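Local coordinates for hypothetical protein lpg0944 (Legionella pneumophila subsp. pneumophila str. Philadelphia 1, PDB 4RXV), which is of unknown function but carries, in this N-terminal fragment, a domain of the RavJ peptidase family, probably related to papain-like (clan CA) cysteine peptidases, at residues A[125-130]-A[140-145]; A[155-160]-A[198-203]. All blocks are in the same frame, centred on the assembly; numbering follows the deposited sequence.

In the fold
Interactions 1 and 2 both reach one four-stranded antiparallel sheet. Interaction 1 pairs the two central strands, 123-133 and 136-146, as a buried hairpin; strand 202-206 flanks the first of these, and interaction 2 ties segment 198-203 to the loop after the hairpin. The centres of the two contacts are about 10 Å apart. G129 N lies 2.8 Å from T202 O, a probable hydrogen bond between neighbouring strands, and S130 OG probably bonds to L198 O, also at 2.8 Å. I128 links both apolar clusters: it packs on I141 and L143 within the hairpin and touches L158, L198, A201 and V203. No catalytic role is assigned to these residues.

Interaction 1 of 2, residues A[125-130]-A[140-145]; sequences VAVIGS and NITLLV
I128 carries CG1 between its backbone N and carbonyl carbon, the crowded position (chi1 70°), while I141 CG1 and L143 CG both stand anti to their carbonyl carbons. I128 and I141, a bridged pair on the face that also holds A126 and L143, lie side by side, I128 CG1 against I141 CB at 3.8 Å. L143 crosses I128 at about a right angle, and its CD1 branch reaches I128 CG2 at 3.8 Å. I141 sends CD1 the other way, to within 3.6 Å of S130 CB; the hydroxyl of S130 is bonded to L198 O. V125, V127, T142 and L144 occupy the other face. There V125 and L144 run alongside each other, CG2 to CD2 at 4.1 Å, and T142 crosses the two valines obliquely, CG2 beside V125 CG1 and OG1 beside V127 CG2. T142 OG1 is satisfied by A106 O, in the helix 105-114 that covers this face. N140 lays OD1 over the bare CA of G129 at 3.2 Å, while its ND2 bonds to S103 O.

Four backbone hydrogen bonds join the strands in two pairs. A126 N reaches L143 O in the carbonyl plane, on a lone pair, at 2.9 Å. The return bond from L143 N to A126 O is the straightest (173° at the hydrogen), although the donor stands 27° out of the carbonyl plane. I128 N meets I141 O nearly along the C=O axis, and I141 N answers to I128 O in plane. I128 O also receives the CA-H of N140, CA to O 3.0 Å. Regular pairing with both faces buried makes this the antiparallel beta hairpin at the heart of the domain's sheet, packed against a helix in a way consistent with the papain-like fold of clan CA peptidases.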
loop_
_atom_site.group_PDB
_atom_site.type_symbol
_atom_site.label_atom_id
_atom_site.label_comp_id
_atom_site.label_asym_id
_atom_site.label_seq_id
_atom_site.Cartn_x
_atom_site.Cartn_y
_atom_site.Cartn_z
ATOM N N VAL A 125 11.702 5.174 -3.056
ATOM C CA VAL A 125 10.288 4.911 -2.808
ATOM C C VAL A 125 9.528 6.191 -3.044
ATOM O O VAL A 125 9.980 7.269 -2.653
ATOM C CB VAL A 125 10.078 4.396 -1.374
ATOM C CG1 VAL A 125 8.601 4.195 -1.082
ATOM C CG2 VAL A 125 10.803 3.081 -1.175
ATOM N N ALA A 126 8.373 6.089 -3.686
ATOM C CA ALA A 126 7.498 7.239 -3.847
ATOM C C ALA A 126 6.078 6.835 -3.506
ATOM O O ALA A 126 5.715 5.657 -3.589
ATOM C CB ALA A 126 7.560 7.796 -5.254
ATOM N N VAL A 127 5.274 7.808 -3.133
ATOM C CA VAL A 127 3.837 7.589 -2.924
ATOM C C VAL A 127 3.100 8.604 -3.767
ATOM O O VAL A 127 3.432 9.803 -3.741
ATOM C CB VAL A 127 3.452 7.705 -1.434
ATOM C CG1 VAL A 127 1.942 7.461 -1.248
ATOM C CG2 VAL A 127 4.257 6.729 -0.600
ATOM N N ILE A 128 2.152 8.123 -4.537
ATOM C CA ILE A 128 1.441 8.923 -5.514
ATOM C C ILE A 128 -0.062 8.835 -5.301
ATOM O O ILE A 128 -0.601 7.832 -4.835
ATOM C CB ILE A 128 1.779 8.484 -6.977
ATOM C CG1 ILE A 128 1.178 7.109 -7.316
ATOM C CG2 ILE A 128 3.291 8.499 -7.195
ATOM C CD1 ILE A 128 1.394 6.665 -8.783
ATOM N N GLY A 129 -0.736 9.926 -5.640
ATOM C CA GLY A 129 -2.182 9.919 -5.767
ATOM C C GLY A 129 -2.536 9.583 -7.187
ATOM O O GLY A 129 -2.023 10.165 -8.144
ATOM N N SER A 130 -3.429 8.618 -7.330
ATOM C CA SER A 130 -3.811 8.078 -8.623
ATOM C C SER A 130 -5.339 7.932 -8.677
ATOM O O SER A 130 -6.046 8.442 -7.808
ATOM C CB SER A 130 -3.067 6.759 -8.858
ATOM O OG SER A 130 -3.362 6.120 -10.086
ATOM N N ASN A 140 -4.237 6.163 -3.461
ATOM C CA ASN A 140 -2.787 6.298 -3.383
ATOM C C ASN A 140 -2.121 4.964 -3.680
ATOM O O ASN A 140 -2.670 3.892 -3.389
ATOM C CB ASN A 140 -2.356 6.883 -2.057
ATOM C CG ASN A 140 -2.917 8.285 -1.858
ATOM O OD1 ASN A 140 -2.977 9.070 -2.795
ATOM N ND2 ASN A 140 -3.344 8.587 -0.664
ATOM N N ILE A 141 -0.959 5.045 -4.296
ATOM C CA ILE A 141 -0.177 3.892 -4.726
ATOM C C ILE A 141 1.269 4.130 -4.351
ATOM O O ILE A 141 1.756 5.257 -4.416
ATOM C CB ILE A 141 -0.293 3.706 -6.282
ATOM C CG1 ILE A 141 -1.751 3.385 -6.651
ATOM C CG2 ILE A 141 0.655 2.646 -6.776
ATOM C CD1 ILE A 141 -1.997 3.369 -8.160
ATOM N N THR A 142 1.982 3.077 -3.982
ATOM C CA THR A 142 3.410 3.141 -3.687
ATOM C C THR A 142 4.195 2.693 -4.896
ATOM O O THR A 142 3.811 1.731 -5.574
ATOM C CB THR A 142 3.704 2.380 -2.405
ATOM O OG1 THR A 142 3.105 3.127 -1.347
ATOM C CG2 THR A 142 5.185 2.208 -2.118
ATOM N N LEU A 143 5.303 3.381 -5.165
ATOM C CA LEU A 143 6.211 3.033 -6.252
ATOM C C LEU A 143 7.603 2.736 -5.726
ATOM O O LEU A 143 8.084 3.374 -4.792
ATOM C CB LEU A 143 6.359 4.156 -7.281
ATOM C CG LEU A 143 5.077 4.698 -7.903
ATOM C CD1 LEU A 143 5.436 5.876 -8.831
ATOM C CD2 LEU A 143 4.322 3.623 -8.635
ATOM N N LEU A 144 8.238 1.779 -6.380
ATOM C CA LEU A 144 9.682 1.566 -6.306
ATOM C C LEU A 144 10.295 2.046 -7.605
ATOM O O LEU A 144 9.953 1.534 -8.665
ATOM C CB LEU A 144 9.992 0.084 -6.100
ATOM C CG LEU A 144 9.556 -0.474 -4.743
ATOM C CD1 LEU A 144 9.398 -1.988 -4.803
ATOM C CD2 LEU A 144 10.538 -0.104 -3.672
ATOM N N VAL A 145 11.140 3.072 -7.542
ATOM C CA VAL A 145 11.771 3.594 -8.750
ATOM C C VAL A 145 13.265 3.324 -8.684
ATOM O O VAL A 145 13.866 3.419 -7.633
ATOM C CB VAL A 145 11.481 5.102 -8.973
ATOM C CG1 VAL A 145 9.976 5.319 -9.207
ATOM C CG2 VAL A 145 11.984 5.955 -7.828
#

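Interaction 2 of 2, residues A[155-160]-A[198-203]; sequences PEQLTA and LFPATV
A single antiparallel bridge, the hydrogen-bonded pair L158 and A201, joins two chain pieces that run 130° apart. L158 N gives its hydrogen to A201 O at 2.8 Å, from 36° above the carbonyl plane. A201 N returns a bond to L158 O at 2.9 Å, this one in the carbonyl plane. L158 points toward segment 198-203, its CB 4.1 Å from both A201 CB and V203 CG2; CG, anti to the backbone N (chi1 178°), lies near F199 CE1, the two side chains crossing obliquely. I128 and L143 of the hairpin strands extend this apolar patch.

F199 is sandwiched by main chain and side chain. The peptide of T159 and A160 crosses one face of its ring, with A160 N 3.7 Å above the plane and over the centre. On the opposite face L198 CG sits over the centre at the same height of 3.7 Å. F163 makes an edge-to-face contact with the ring. A160 CB adds a touch at CE2. At the other end of the bridge the extended Q157 side chain runs alongside P200, its NE2 3.5 Å from P200 CB; the amide touches P200 by van der Waals contact, while NE2 bonds to Y137 OH.

Where direct pairing stops, water takes over. E156 O accepts from two waters: water 1, at 2.7 Å from that oxygen, accepts in turn from V203 N, and water 2 is bonded to T202 OG1. The chemistry thus changes along the contact, from a water-bridged polar end, through two direct backbone bonds, to a ring whose one face is covered by the T159-A160 peptide; direct and water-mediated hydrogen bonds and apolar contact together join the loop to segment 198-203.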
loop_
_atom_site.group_PDB
_atom_site.type_symbol
_atom_site.label_atom_id
_atom_site.label_comp_id
_atom_site.label_asym_id
_atom_site.label_seq_id
_atom_site.Cartn_x
_atom_site.Cartn_y
_atom_site.Cartn_z
ATOM N N PRO A 155 2.818 21.082 -8.948
ATOM C CA PRO A 155 1.587 20.641 -9.616
ATOM C C PRO A 155 1.796 19.910 -10.943
ATOM O O PRO A 155 0.813 19.669 -11.636
ATOM C CB PRO A 155 0.855 21.964 -9.859
ATOM C CG PRO A 155 1.963 22.916 -10.111
ATOM C CD PRO A 155 3.027 22.540 -9.130
ATOM N N GLU A 156 3.022 19.558 -11.304
ATOM C CA GLU A 156 3.206 18.744 -12.495
ATOM C C GLU A 156 2.637 17.339 -12.226
ATOM O O GLU A 156 2.767 16.801 -11.129
ATOM C CB GLU A 156 4.678 18.635 -12.871
ATOM C CG GLU A 156 4.870 17.970 -14.202
ATOM C CD GLU A 156 6.294 18.025 -14.730
ATOM O OE1 GLU A 156 6.488 17.562 -15.876
ATOM O OE2 GLU A 156 7.220 18.503 -14.032
ATOM N N GLN A 157 1.980 16.749 -13.221
ATOM C CA GLN A 157 1.460 15.396 -13.086
ATOM C C GLN A 157 2.458 14.349 -13.558
ATOM O O GLN A 157 3.292 14.585 -14.451
ATOM C CB GLN A 157 0.167 15.255 -13.874
ATOM C CG GLN A 157 -1.008 15.948 -13.235
ATOM C CD GLN A 157 -2.242 15.842 -14.100
ATOM O OE1 GLN A 157 -2.172 16.028 -15.317
ATOM N NE2 GLN A 157 -3.377 15.528 -13.485
ATOM N N LEU A 158 2.350 13.186 -12.931
ATOM C CA LEU A 158 3.026 11.992 -13.362
ATOM C C LEU A 158 2.185 11.336 -14.458
ATOM O O LEU A 158 0.995 11.049 -14.268
ATOM C CB LEU A 158 3.213 11.067 -12.170
ATOM C CG LEU A 158 3.876 9.716 -12.452
ATOM C CD1 LEU A 158 5.314 9.861 -12.882
ATOM C CD2 LEU A 158 3.805 8.827 -11.226
ATOM N N THR A 159 2.816 11.117 -15.607
ATOM C CA THR A 159 2.220 10.451 -16.757
ATOM C C THR A 159 3.211 9.409 -17.275
ATOM O O THR A 159 4.355 9.366 -16.833
ATOM C CB THR A 159 1.941 11.443 -17.856
ATOM O OG1 THR A 159 3.174 12.058 -18.202
ATOM C CG2 THR A 159 0.962 12.500 -17.382
ATOM N N ALA A 160 2.783 8.602 -18.236
ATOM C CA ALA A 160 3.596 7.496 -18.708
ATOM C C ALA A 160 4.950 7.954 -19.237
ATOM O O ALA A 160 5.950 7.249 -19.078
ATOM C CB ALA A 160 2.847 6.713 -19.771
ATOM N N LEU A 198 -4.029 4.433 -13.691
ATOM C CA LEU A 198 -2.756 4.782 -13.051
ATOM C C LEU A 198 -2.388 6.240 -13.293
ATOM O O LEU A 198 -2.053 6.967 -12.365
ATOM C CB LEU A 198 -1.663 3.845 -13.577
ATOM C CG LEU A 198 -0.224 4.076 -13.109
ATOM C CD1 LEU A 198 -0.133 4.047 -11.609
ATOM C CD2 LEU A 198 0.684 3.037 -13.724
ATOM N N PHE A 199 -2.477 6.663 -14.544
ATOM C CA PHE A 199 -2.137 8.033 -14.948
ATOM C C PHE A 199 -3.404 8.784 -15.355
ATOM O O PHE A 199 -4.325 8.177 -15.920
ATOM C CB PHE A 199 -1.159 8.028 -16.126
ATOM C CG PHE A 199 0.080 7.238 -15.879
ATOM C CD1 PHE A 199 0.962 7.584 -14.882
ATOM C CD2 PHE A 199 0.345 6.113 -16.637
ATOM C CE1 PHE A 199 2.083 6.829 -14.643
ATOM C CE2 PHE A 199 1.473 5.369 -16.410
ATOM C CZ PHE A 199 2.354 5.735 -15.421
ATOM N N PRO A 200 -3.459 10.107 -15.110
ATOM C CA PRO A 200 -2.425 10.936 -14.479
ATOM C C PRO A 200 -2.406 10.752 -12.970
ATOM O O PRO A 200 -3.408 10.379 -12.341
ATOM C CB PRO A 200 -2.867 12.355 -14.826
ATOM C CG PRO A 200 -4.337 12.253 -14.903
ATOM C CD PRO A 200 -4.598 10.925 -15.549
ATOM N N ALA A 201 -1.248 11.034 -12.388
ATOM C CA ALA A 201 -1.045 10.898 -10.956
ATOM C C ALA A 201 -0.317 12.114 -10.422
ATOM O O ALA A 201 0.212 12.916 -11.198
ATOM C CB ALA A 201 -0.259 9.607 -10.642
ATOM N N THR A 202 -0.296 12.260 -9.109
ATOM C CA THR A 202 0.427 13.316 -8.446
ATOM C C THR A 202 1.387 12.689 -7.437
ATOM O O THR A 202 1.043 11.750 -6.742
ATOM C CB THR A 202 -0.542 14.328 -7.777
ATOM O OG1 THR A 202 0.222 15.421 -7.268
ATOM C CG2 THR A 202 -1.378 13.709 -6.670
ATOM N N VAL A 203 2.583 13.225 -7.330
ATOM C CA VAL A 203 3.594 12.599 -6.495
ATOM C C VAL A 203 3.692 13.293 -5.158
ATOM O O VAL A 203 4.242 14.399 -5.065
ATOM C CB VAL A 203 4.968 12.553 -7.181
ATOM C CG1 VAL A 203 5.942 11.769 -6.322
ATOM C CG2 VAL A 203 4.853 11.915 -8.559
HETATM O O HOH W 1 3.664 15.112 -9.160
HETATM O O HOH W 2 0.569 17.161 -9.297
#